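Local coordinates for glyoxalase family protein (Bacillus cereus, PDB 1SS4) that is of unknown function but belongs to the glyoxalase (vicinal oxygen chelate) superfamily and may act as a metal-dependent enzyme such as methylmalonyl-CoA epimerase, at residues V103-E108 with L146-G151; Y96-F101 with L133-G138; D13-V18 with S70-S75; L34-R39 with E59-V64. All coordinates share one frame; numbering follows the deposited sequence.

In the fold
Each half of the chain forms a four-stranded mixed sheet, order 1-4-3-2, from the βαβββ module repeated in the glyoxalase superfamily. Contacts 3 and 4 lie in the first sheet on neighbouring strands, centres about 8 Å apart. Contact 2 lies in the second sheet and contact 1 at its end, where the chain turns into helix 106-115; their centres are about 14 Å apart. The sheets meet where Phe101 (contact 2) packs on Ile72 (contact 3) and Leu34 (contact 4). All four reach the second subunit, contact 4 only through Leu34. Glutathione lies about 10 Å from the Leu133 side chain; citrate and acetate, probably from the crystallisation liquor, lie about 5 Å from those of Met100 and Glu73.

Contact 1: V103-E108 with L146-G151; sequences VEDIDE and LAEELG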
# COMPACT_ATOMS: atom_id res chain seq x y z
N VAL A 103 1.67 2.87 -16.61
CA VAL A 103 2.88 2.74 -17.41
C VAL A 103 2.64 3.22 -18.84
O VAL A 103 1.50 3.41 -19.26
CB VAL A 103 3.37 1.27 -17.44
CG1 VAL A 103 3.79 0.84 -16.04
CG2 VAL A 103 2.28 0.36 -17.97
N GLU A 104 3.72 3.41 -19.58
CA GLU A 104 3.60 3.89 -20.94
C GLU A 104 2.93 2.87 -21.86
O GLU A 104 1.96 3.19 -22.56
CB GLU A 104 4.97 4.25 -21.48
CG GLU A 104 4.92 5.18 -22.66
CD GLU A 104 6.30 5.62 -23.09
OE1 GLU A 104 7.03 4.77 -23.65
OE2 GLU A 104 6.64 6.80 -22.86
N ASP A 105 3.45 1.65 -21.88
CA ASP A 105 2.88 0.60 -22.71
C ASP A 105 2.66 -0.65 -21.89
O ASP A 105 3.60 -1.36 -21.54
CB ASP A 105 3.81 0.26 -23.87
CG ASP A 105 3.31 -0.95 -24.65
OD1 ASP A 105 2.26 -0.84 -25.32
OD2 ASP A 105 3.96 -2.00 -24.59
N ILE A 106 1.39 -0.93 -21.60
CA ILE A 106 1.05 -2.07 -20.77
C ILE A 106 1.36 -3.42 -21.42
O ILE A 106 1.75 -4.37 -20.74
CB ILE A 106 -0.44 -1.99 -20.35
CG1 ILE A 106 -0.77 -3.06 -19.31
CG2 ILE A 106 -1.34 -2.09 -21.58
CD1 ILE A 106 -2.18 -2.94 -18.78
N ASP A 107 1.23 -3.52 -22.74
CA ASP A 107 1.54 -4.79 -23.38
C ASP A 107 3.02 -5.16 -23.23
O ASP A 107 3.35 -6.30 -22.90
CB ASP A 107 1.14 -4.77 -24.87
CG ASP A 107 -0.37 -4.79 -25.07
OD1 ASP A 107 -1.08 -5.49 -24.32
OD2 ASP A 107 -0.85 -4.12 -26.01
N GLU A 108 3.92 -4.20 -23.45
CA GLU A 108 5.34 -4.48 -23.31
C GLU A 108 5.62 -4.86 -21.85
O GLU A 108 6.35 -5.82 -21.58
CB GLU A 108 6.16 -3.24 -23.69
CG GLU A 108 7.65 -3.46 -23.88
CD GLU A 108 8.40 -3.75 -22.59
OE1 GLU A 108 8.21 -3.00 -21.61
OE2 GLU A 108 9.18 -4.73 -22.56
N LEU A 146 -1.65 -2.70 -13.14
CA LEU A 146 -0.96 -1.96 -14.19
C LEU A 146 -2.00 -1.30 -15.06
O LEU A 146 -3.04 -1.88 -15.33
CB LEU A 146 -0.11 -2.88 -15.05
CG LEU A 146 1.05 -3.65 -14.45
CD1 LEU A 146 1.64 -4.55 -15.54
CD2 LEU A 146 2.10 -2.70 -13.93
N ALA A 147 -1.73 -0.08 -15.50
CA ALA A 147 -2.65 0.63 -16.39
C ALA A 147 -1.89 1.49 -17.38
O ALA A 147 -0.79 1.97 -17.10
CB ALA A 147 -3.58 1.50 -15.60
N GLU A 148 -2.50 1.69 -18.54
CA GLU A 148 -1.95 2.54 -19.59
C GLU A 148 -3.06 3.50 -20.02
O GLU A 148 -4.18 3.09 -20.30
CB GLU A 148 -1.49 1.72 -20.80
CG GLU A 148 -1.24 2.59 -22.04
CD GLU A 148 -0.96 1.79 -23.30
OE1 GLU A 148 -1.21 2.34 -24.39
OE2 GLU A 148 -0.48 0.64 -23.21
N GLU A 149 -2.72 4.79 -20.06
CA GLU A 149 -3.67 5.83 -20.46
C GLU A 149 -3.80 5.90 -21.99
O GLU A 149 -2.80 5.80 -22.70
CB GLU A 149 -3.17 7.17 -19.92
CG GLU A 149 -4.16 7.91 -19.05
CD GLU A 149 -3.53 8.40 -17.77
OE1 GLU A 149 -2.41 8.96 -17.84
OE2 GLU A 149 -4.15 8.24 -16.70
N LEU A 150 -5.03 6.08 -22.47
CA LEU A 150 -5.30 6.16 -23.92
C LEU A 150 -5.60 7.59 -24.36
O LEU A 150 -6.33 8.32 -23.68
CB LEU A 150 -6.49 5.26 -24.27
CG LEU A 150 -6.44 3.81 -23.77
CD1 LEU A 150 -7.72 3.09 -24.15
CD2 LEU A 150 -5.23 3.11 -24.37
N GLY A 151 -5.03 8.00 -25.49
CA GLY A 151 -5.25 9.34 -26.00
C GLY A 151 -4.27 10.36 -25.45
O GLY A 151 -3.55 11.00 -26.24
O HOH W 1 0.08 5.48 -19.94
O HOH W 2 -0.16 -1.37 -24.86
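Val103 N donates to Ala147 O at 2.7 Å, joining the end of strand 95-103 to strand 143-149. The bond is nearly straight, with an N-H...O angle of 162°. One residue on, Val103 O receives a CA-H...O contact from Glu148 CA at 3.6 Å. Water 1 closes the next step: it donates to Val103 O and accepts from Glu149 N. After Val103 the chain leaves the sheet and turns into helix 106-115.

Glu148 bridges strand and helix start. Its CG is anti to the backbone N (chi1 165°), and the extended chain crosses Ile106 obliquely. Its CG lies 3.3 Å from Glu104 O. At its end, Glu148 OE2 accepts from Ile106 N at 2.9 Å, on the anti side of the carboxylate and 22° out of its plane. Asp105 OD1 and Glu148 OE2 are 3.8 Å apart. Water 2 lies within hydrogen-bonding distance of both and, though it has more acceptors nearby than protons, may ease their repulsion. Asp105 is the N-cap of the helix. Ile106 CG2 lies 3.3 Å from Glu148 OE2; the apolar contact of Ile106 is CD1 to Leu146 CB, 4.3 Å.

Ile106 also reaches Cys134 on strand 131-137 and Val124 on strand 119-127. Leu146 packs on Met109 and Leu113, so helix 106-115 covers this face of the sheet. The edge continues into the second subunit: Val103 pairs with one of its strands, and Asp105 O accepts from Asn7 of that subunit.

Contact 2: Y96-F101 with L133-G138; sequences YLRVMF and LCYIRG. With FMT (formic acid), chain F.
Tyr135 and Arg98 meet across the concave interior of the second βαβββ unit, where strands 95-103 and 131-137 are separated by strand 143-149. The two strand axes come no closer than 9.1 Å, so they meet through side chains reaching over the intervening strand. Arg98 NE approaches Tyr135 OH at 3.6 Å, and Arg98 CD lies 4.0 Å from Tyr135 CE2. The guanidinium and ring planes are 89° apart. Water 3 accepts from Arg98 NH2 at 3.0 Å and has a weak bond to Tyr135 OH. The other terminal nitrogen of the guanidinium, NH1, bonds to Asn14 OD1 of the second subunit.

In the glyoxalase superfamily such curved sheets wrap round the cavity that forms the active site. Here a citrate, probably from the crystallisation liquor, lies near Met100. Met100, a selenomethionine, bends at chi2 and chi3. Its CE comes within 3.9 Å of Leu133 CD1, and it also reaches the edge of the Tyr135 ring at CE2, 4.3 Å away. Met100 CB sits over the centre of one face of the Arg98 guanidinium. Farther along strand 131-137, Arg137 NE donates at 2.8 Å to O1 of formic acid, probably also from the liquor, and NH2 to O2.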
# COMPACT_ATOMS: atom_id res chain seq x y z
N TYR A 96 -5.03 -4.73 2.80
CA TYR A 96 -4.29 -4.15 1.67
C TYR A 96 -4.41 -5.08 0.48
O TYR A 96 -4.23 -6.29 0.62
CB TYR A 96 -2.82 -3.95 2.04
CG TYR A 96 -2.61 -2.78 2.97
CD1 TYR A 96 -2.73 -1.47 2.49
CD2 TYR A 96 -2.32 -2.97 4.32
CE1 TYR A 96 -2.56 -0.39 3.31
CE2 TYR A 96 -2.14 -1.88 5.17
CZ TYR A 96 -2.26 -0.60 4.65
OH TYR A 96 -2.06 0.50 5.43
N LEU A 97 -4.71 -4.52 -0.68
CA LEU A 97 -4.91 -5.34 -1.88
C LEU A 97 -3.80 -5.24 -2.92
O LEU A 97 -3.12 -6.23 -3.25
CB LEU A 97 -6.25 -4.98 -2.54
CG LEU A 97 -6.59 -5.75 -3.81
CD1 LEU A 97 -6.71 -7.22 -3.50
CD2 LEU A 97 -7.92 -5.23 -4.42
N ARG A 98 -3.62 -4.04 -3.45
CA ARG A 98 -2.59 -3.88 -4.46
C ARG A 98 -2.25 -2.43 -4.69
O ARG A 98 -3.06 -1.55 -4.41
CB ARG A 98 -3.10 -4.47 -5.78
CG ARG A 98 -4.43 -3.82 -6.27
CD ARG A 98 -4.17 -2.87 -7.42
NE ARG A 98 -5.31 -2.03 -7.79
CZ ARG A 98 -5.52 -0.82 -7.30
NH1 ARG A 98 -4.69 -0.30 -6.41
NH2 ARG A 98 -6.53 -0.08 -7.75
N VAL A 99 -1.05 -2.20 -5.19
CA VAL A 99 -0.66 -0.86 -5.59
C VAL A 99 -0.87 -0.89 -7.12
O VAL A 99 -0.62 -1.91 -7.77
CB VAL A 99 0.81 -0.52 -5.25
CG1 VAL A 99 1.00 -0.55 -3.72
CG2 VAL A 99 1.76 -1.48 -5.89
N MSE A 100 -1.37 0.22 -7.66
CA MSE A 100 -1.65 0.37 -9.10
C MSE A 100 -0.63 1.33 -9.73
O MSE A 100 -0.41 2.43 -9.22
CB MSE A 100 -3.07 0.93 -9.28
CG MSE A 100 -3.42 1.45 -10.68
SE MSE A 100 -3.61 0.03 -11.95
CE MSE A 100 -5.29 -0.73 -11.38
N PHE A 101 -0.01 0.91 -10.82
CA PHE A 101 0.98 1.73 -11.52
C PHE A 101 0.48 2.08 -12.94
O PHE A 101 -0.12 1.25 -13.61
CB PHE A 101 2.30 0.97 -11.70
CG PHE A 101 2.97 0.59 -10.40
CD1 PHE A 101 3.62 1.55 -9.64
CD2 PHE A 101 3.00 -0.74 -9.98
CE1 PHE A 101 4.31 1.20 -8.47
CE2 PHE A 101 3.68 -1.10 -8.81
CZ PHE A 101 4.34 -0.12 -8.05
N LEU A 133 -6.12 -1.92 -18.57
CA LEU A 133 -5.48 -2.33 -17.32
C LEU A 133 -5.59 -3.82 -17.02
O LEU A 133 -6.40 -4.53 -17.62
CB LEU A 133 -6.07 -1.54 -16.15
CG LEU A 133 -7.47 -1.97 -15.71
CD1 LEU A 133 -7.78 -1.36 -14.35
CD2 LEU A 133 -8.51 -1.54 -16.76
N CYS A 134 -4.78 -4.27 -16.07
CA CYS A 134 -4.76 -5.66 -15.66
C CYS A 134 -4.18 -5.79 -14.26
O CYS A 134 -3.64 -4.83 -13.70
CB CYS A 134 -3.91 -6.49 -16.62
SG CYS A 134 -2.16 -6.08 -16.57
N TYR A 135 -4.31 -6.99 -13.71
CA TYR A 135 -3.76 -7.33 -12.40
C TYR A 135 -2.72 -8.39 -12.71
O TYR A 135 -2.94 -9.27 -13.53
CB TYR A 135 -4.80 -7.94 -11.47
CG TYR A 135 -5.63 -6.97 -10.67
CD1 TYR A 135 -6.45 -7.42 -9.63
CD2 TYR A 135 -5.62 -5.61 -10.95
CE1 TYR A 135 -7.23 -6.54 -8.89
CE2 TYR A 135 -6.40 -4.72 -10.23
CZ TYR A 135 -7.20 -5.20 -9.20
OH TYR A 135 -7.99 -4.32 -8.52
N ILE A 136 -1.58 -8.29 -12.04
CA ILE A 136 -0.49 -9.23 -12.24
C ILE A 136 -0.00 -9.69 -10.89
O ILE A 136 0.03 -8.89 -9.95
CB ILE A 136 0.69 -8.52 -12.93
CG1 ILE A 136 0.29 -8.11 -14.34
CG2 ILE A 136 1.92 -9.43 -12.94
CD1 ILE A 136 0.07 -9.27 -15.26
N ARG A 137 0.36 -10.97 -10.80
CA ARG A 137 0.95 -11.53 -9.60
C ARG A 137 2.44 -11.43 -9.93
O ARG A 137 2.94 -12.13 -10.83
CB ARG A 137 0.55 -13.00 -9.42
CG ARG A 137 -0.90 -13.23 -9.05
CD ARG A 137 -1.04 -13.51 -7.57
NE ARG A 137 -2.43 -13.50 -7.11
CZ ARG A 137 -2.79 -13.03 -5.92
NH1 ARG A 137 -1.85 -12.55 -5.11
NH2 ARG A 137 -4.06 -13.05 -5.53
N GLY A 138 3.14 -10.54 -9.24
CA GLY A 138 4.55 -10.35 -9.51
C GLY A 138 5.47 -11.15 -8.62
O GLY A 138 5.21 -12.31 -8.32
C FMT F . -5.37 -15.05 -8.32
O1 FMT F . -4.14 -15.05 -8.64
O2 FMT F . -5.79 -13.88 -8.04
O HOH W 3 -8.40 -1.19 -9.84

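Contact 3: D13-V18 with S70-S75; sequences DNVSIV and SRIELS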
# COMPACT_ATOMS: atom_id res chain seq x y z
N ASP A 13 4.36 8.99 2.51
CA ASP A 13 5.75 8.66 2.24
C ASP A 13 6.00 7.40 1.43
O ASP A 13 6.81 7.39 0.50
CB ASP A 13 6.52 8.56 3.55
CG ASP A 13 8.00 8.74 3.35
OD1 ASP A 13 8.46 9.92 3.34
OD2 ASP A 13 8.70 7.71 3.17
N ASN A 14 5.32 6.32 1.79
CA ASN A 14 5.53 5.06 1.10
C ASN A 14 4.54 4.01 1.57
O ASN A 14 3.84 4.19 2.57
CB ASN A 14 6.94 4.54 1.40
CG ASN A 14 7.14 4.17 2.90
OD1 ASN A 14 6.63 3.16 3.37
ND2 ASN A 14 7.87 5.00 3.63
N VAL A 15 4.48 2.92 0.81
CA VAL A 15 3.69 1.76 1.21
C VAL A 15 4.80 0.73 1.34
O VAL A 15 5.73 0.73 0.54
CB VAL A 15 2.69 1.32 0.12
CG1 VAL A 15 3.42 1.14 -1.19
CG2 VAL A 15 2.04 0.01 0.54
N SER A 16 4.75 -0.10 2.37
CA SER A 16 5.81 -1.09 2.53
C SER A 16 5.28 -2.48 2.36
O SER A 16 4.10 -2.75 2.66
CB SER A 16 6.49 -0.97 3.90
OG SER A 16 5.59 -1.38 4.92
N ILE A 17 6.17 -3.35 1.87
CA ILE A 17 5.84 -4.76 1.63
C ILE A 17 6.94 -5.60 2.30
O ILE A 17 8.12 -5.30 2.17
CB ILE A 17 5.85 -5.09 0.09
CG1 ILE A 17 5.07 -4.03 -0.70
CG2 ILE A 17 5.25 -6.50 -0.15
CD1 ILE A 17 5.23 -4.15 -2.23
N VAL A 18 6.53 -6.63 3.04
CA VAL A 18 7.46 -7.55 3.70
C VAL A 18 7.65 -8.68 2.69
O VAL A 18 6.68 -9.29 2.25
CB VAL A 18 6.86 -8.09 5.01
CG1 VAL A 18 7.74 -9.18 5.60
CG2 VAL A 18 6.71 -6.96 5.99
N SER A 70 6.40 8.98 -5.22
CA SER A 70 5.96 7.77 -4.55
C SER A 70 7.06 6.80 -4.23
O SER A 70 8.05 6.71 -4.96
CB SER A 70 4.92 7.09 -5.43
OG SER A 70 3.98 8.03 -5.90
N ARG A 71 6.88 6.06 -3.15
CA ARG A 71 7.89 5.11 -2.75
C ARG A 71 7.32 3.80 -2.25
O ARG A 71 6.22 3.75 -1.68
CB ARG A 71 8.77 5.71 -1.64
CG ARG A 71 9.69 6.84 -2.09
CD ARG A 71 10.30 7.58 -0.90
NE ARG A 71 11.38 8.46 -1.35
CZ ARG A 71 11.19 9.63 -1.94
NH1 ARG A 71 9.96 10.10 -2.12
NH2 ARG A 71 12.23 10.33 -2.37
N ILE A 72 8.09 2.73 -2.47
CA ILE A 72 7.74 1.40 -2.00
C ILE A 72 8.90 0.95 -1.13
O ILE A 72 10.05 0.89 -1.57
CB ILE A 72 7.58 0.41 -3.15
CG1 ILE A 72 6.35 0.78 -3.98
CG2 ILE A 72 7.48 -1.03 -2.62
CD1 ILE A 72 6.34 0.13 -5.37
N GLU A 73 8.60 0.66 0.13
CA GLU A 73 9.62 0.20 1.06
C GLU A 73 9.53 -1.31 1.11
O GLU A 73 8.47 -1.87 1.40
CB GLU A 73 9.38 0.77 2.46
CG GLU A 73 10.49 0.42 3.45
CD GLU A 73 10.28 1.05 4.83
OE1 GLU A 73 10.04 2.28 4.91
OE2 GLU A 73 10.35 0.33 5.84
N LEU A 74 10.65 -1.97 0.85
CA LEU A 74 10.71 -3.42 0.88
C LEU A 74 11.46 -3.83 2.14
O LEU A 74 12.54 -3.28 2.44
CB LEU A 74 11.41 -3.94 -0.39
CG LEU A 74 10.74 -3.52 -1.71
CD1 LEU A 74 11.63 -3.87 -2.89
CD2 LEU A 74 9.36 -4.21 -1.86
N SER A 75 10.88 -4.76 2.90
CA SER A 75 11.48 -5.24 4.14
C SER A 75 11.61 -6.76 4.16
O SER A 75 10.73 -7.48 3.67
CB SER A 75 10.64 -4.83 5.36
OG SER A 75 10.76 -3.44 5.60
O HOH W 4 4.36 7.14 -1.73
O HOH W 5 7.47 9.52 -1.11
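Val15 and Ile17 hold the two strands together with four main-chain bonds. Val15 N donates to Arg71 O at 3.1 Å, and Val15 O accepts from Glu73 N. Ile17 N then donates to Glu73 O at 2.8 Å, and Ile17 O accepts from Ser75 N. Near the start of the pairing, water 5 donates to Asp13 O and accepts from Arg71 NH1, at the edge of the guanidinium. The strongest partner of Arg71 is Glu37.

Asn14 ND2 donates to the anti lone pair of Asp13 OD2 at 2.9 Å, nearly in the amide plane. The other end of that amide, Asn14 OD1, bonds to Arg98 of the second subunit. These two bonds should fix the amide's rotation. Asn14 CB meets Arg71 CB at 3.7 Å, and Ser16 CB lies 3.7 Å from Glu73 CB.

On the opposite face Val15, Ile17, Ile72 and Leu74 form an apolar layer. Ile17 CD1 touches Ile72 CG2 at 3.9 Å. Ile17 and Leu74 lie side by side, with CB to CD2 at 4.1 Å. Helix 22-32 packs on this layer through Phe29, Leu22 and Ala25. This is the parallel pairing of first and last strands in a βαβββ unit, the repeat of the glyoxalase fold.

Contact 4: L34-R39 with E59-V64; sequences LNLEGR and EIAMMV
Glu37 lays its side chain across Val64, with CG 3.5 Å from Val64 CG1. The chains cross at about a right angle. Beyond CG the Glu37 chain is extended and runs beside Met62, a selenomethionine, placing Glu37 OE1 3.3 Å from Met62 CG. Glu37 OE1 is held by its salt bridge to Arg71 NE.

On the other face Leu36 CD1 touches both Ala61 CB and the selenium of Met63, 3.9 Å from each. Leu34 CD2 packs on Met63 CB at 3.8 Å.

Farther along, Arg39 extends fully and grips one oxygen of Glu59 side-on. Arg39 NE donates to Glu59 OE2 at 2.8 Å and Arg39 NH2 at 3.1 Å. Both come from one face of the carboxylate, above its plane. The salt bridge belongs to a longer charge chain: Arg39 NH2 also reaches Asp23, and Glu59 OE1 reaches Arg76.

Asn35 and Val64 form a hydrogen-bonded pair. Past Leu36 the register slips by one residue, a beta bulge at Glu37. Glu37 N donates to Met62 O at 2.7 Å, and Met62 N to Gly38 O. Gly38 N is buried without a partner. This antiparallel pairing joins strands two and three of a glyoxalase βαβββ unit, 35-42 being outermost within this chain.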
# COMPACT_ATOMS: atom_id res chain seq x y z
N LEU A 34 10.66 1.51 -10.96
CA LEU A 34 11.08 2.26 -9.78
C LEU A 34 12.60 2.15 -9.63
O LEU A 34 13.22 1.19 -10.11
CB LEU A 34 10.40 1.75 -8.51
CG LEU A 34 8.91 2.09 -8.43
CD1 LEU A 34 8.09 0.95 -9.01
CD2 LEU A 34 8.53 2.34 -6.96
N ASN A 35 13.18 3.13 -8.95
CA ASN A 35 14.62 3.14 -8.71
C ASN A 35 14.91 2.89 -7.23
O ASN A 35 14.13 3.28 -6.36
CB ASN A 35 15.22 4.48 -9.14
CG ASN A 35 14.89 4.81 -10.59
OD1 ASN A 35 14.80 3.92 -11.44
ND2 ASN A 35 14.73 6.11 -10.88
N LEU A 36 16.04 2.23 -6.96
CA LEU A 36 16.45 1.91 -5.61
C LEU A 36 17.21 3.08 -5.01
O LEU A 36 18.27 3.45 -5.52
CB LEU A 36 17.34 0.67 -5.64
CG LEU A 36 18.01 0.19 -4.36
CD1 LEU A 36 16.95 -0.20 -3.31
CD2 LEU A 36 18.88 -1.00 -4.70
N GLU A 37 16.66 3.68 -3.95
CA GLU A 37 17.29 4.83 -3.28
C GLU A 37 18.34 4.38 -2.29
O GLU A 37 19.42 4.97 -2.18
CB GLU A 37 16.27 5.67 -2.50
CG GLU A 37 15.34 6.53 -3.32
CD GLU A 37 14.54 7.48 -2.44
OE1 GLU A 37 13.83 7.00 -1.52
OE2 GLU A 37 14.61 8.71 -2.66
N GLY A 38 18.03 3.32 -1.57
CA GLY A 38 18.96 2.82 -0.59
C GLY A 38 18.61 1.43 -0.14
O GLY A 38 17.50 0.92 -0.39
N ARG A 39 19.55 0.81 0.56
CA ARG A 39 19.37 -0.53 1.05
C ARG A 39 20.24 -0.66 2.29
O ARG A 39 21.40 -0.25 2.28
CB ARG A 39 19.82 -1.51 -0.03
CG ARG A 39 19.76 -2.94 0.39
CD ARG A 39 20.11 -3.84 -0.78
NE ARG A 39 19.93 -5.24 -0.40
CZ ARG A 39 19.89 -6.24 -1.26
NH1 ARG A 39 20.02 -6.02 -2.56
NH2 ARG A 39 19.72 -7.48 -0.80
N GLU A 59 16.23 -6.20 6.94
CA GLU A 59 16.96 -5.55 5.87
C GLU A 59 15.89 -4.77 5.11
O GLU A 59 14.83 -5.30 4.77
CB GLU A 59 17.63 -6.56 4.95
CG GLU A 59 18.60 -5.90 3.98
CD GLU A 59 19.18 -6.89 2.97
OE1 GLU A 59 18.80 -8.08 3.03
OE2 GLU A 59 20.01 -6.47 2.13
N ILE A 60 16.19 -3.50 4.84
CA ILE A 60 15.26 -2.61 4.17
C ILE A 60 15.80 -2.04 2.86
O ILE A 60 17.00 -1.80 2.73
CB ILE A 60 14.92 -1.42 5.10
CG1 ILE A 60 14.11 -1.93 6.29
CG2 ILE A 60 14.14 -0.36 4.35
CD1 ILE A 60 13.94 -0.89 7.36
N ALA A 61 14.90 -1.84 1.90
CA ALA A 61 15.26 -1.27 0.61
C ALA A 61 14.17 -0.27 0.23
O ALA A 61 12.99 -0.60 0.28
CB ALA A 61 15.36 -2.35 -0.45
N MSE A 62 14.56 0.94 -0.13
CA MSE A 62 13.59 1.95 -0.49
C MSE A 62 13.59 2.20 -1.99
O MSE A 62 14.63 2.53 -2.57
CB MSE A 62 13.88 3.25 0.26
CG MSE A 62 12.80 4.31 0.13
SE MSE A 62 11.10 3.83 0.99
CE MSE A 62 11.57 4.17 2.88
N MSE A 63 12.43 2.01 -2.62
CA MSE A 63 12.26 2.22 -4.06
C MSE A 63 11.50 3.54 -4.26
O MSE A 63 10.56 3.83 -3.52
CB MSE A 63 11.38 1.12 -4.68
CG MSE A 63 11.73 -0.31 -4.34
SE MSE A 63 13.50 -0.78 -4.99
CE MSE A 63 13.18 -0.81 -6.89
N VAL A 64 11.88 4.31 -5.27
CA VAL A 64 11.20 5.56 -5.55
C VAL A 64 10.79 5.63 -7.02
O VAL A 64 11.46 5.07 -7.89
CB VAL A 64 12.11 6.77 -5.22
CG1 VAL A 64 13.33 6.82 -6.17
CG2 VAL A 64 11.29 8.06 -5.31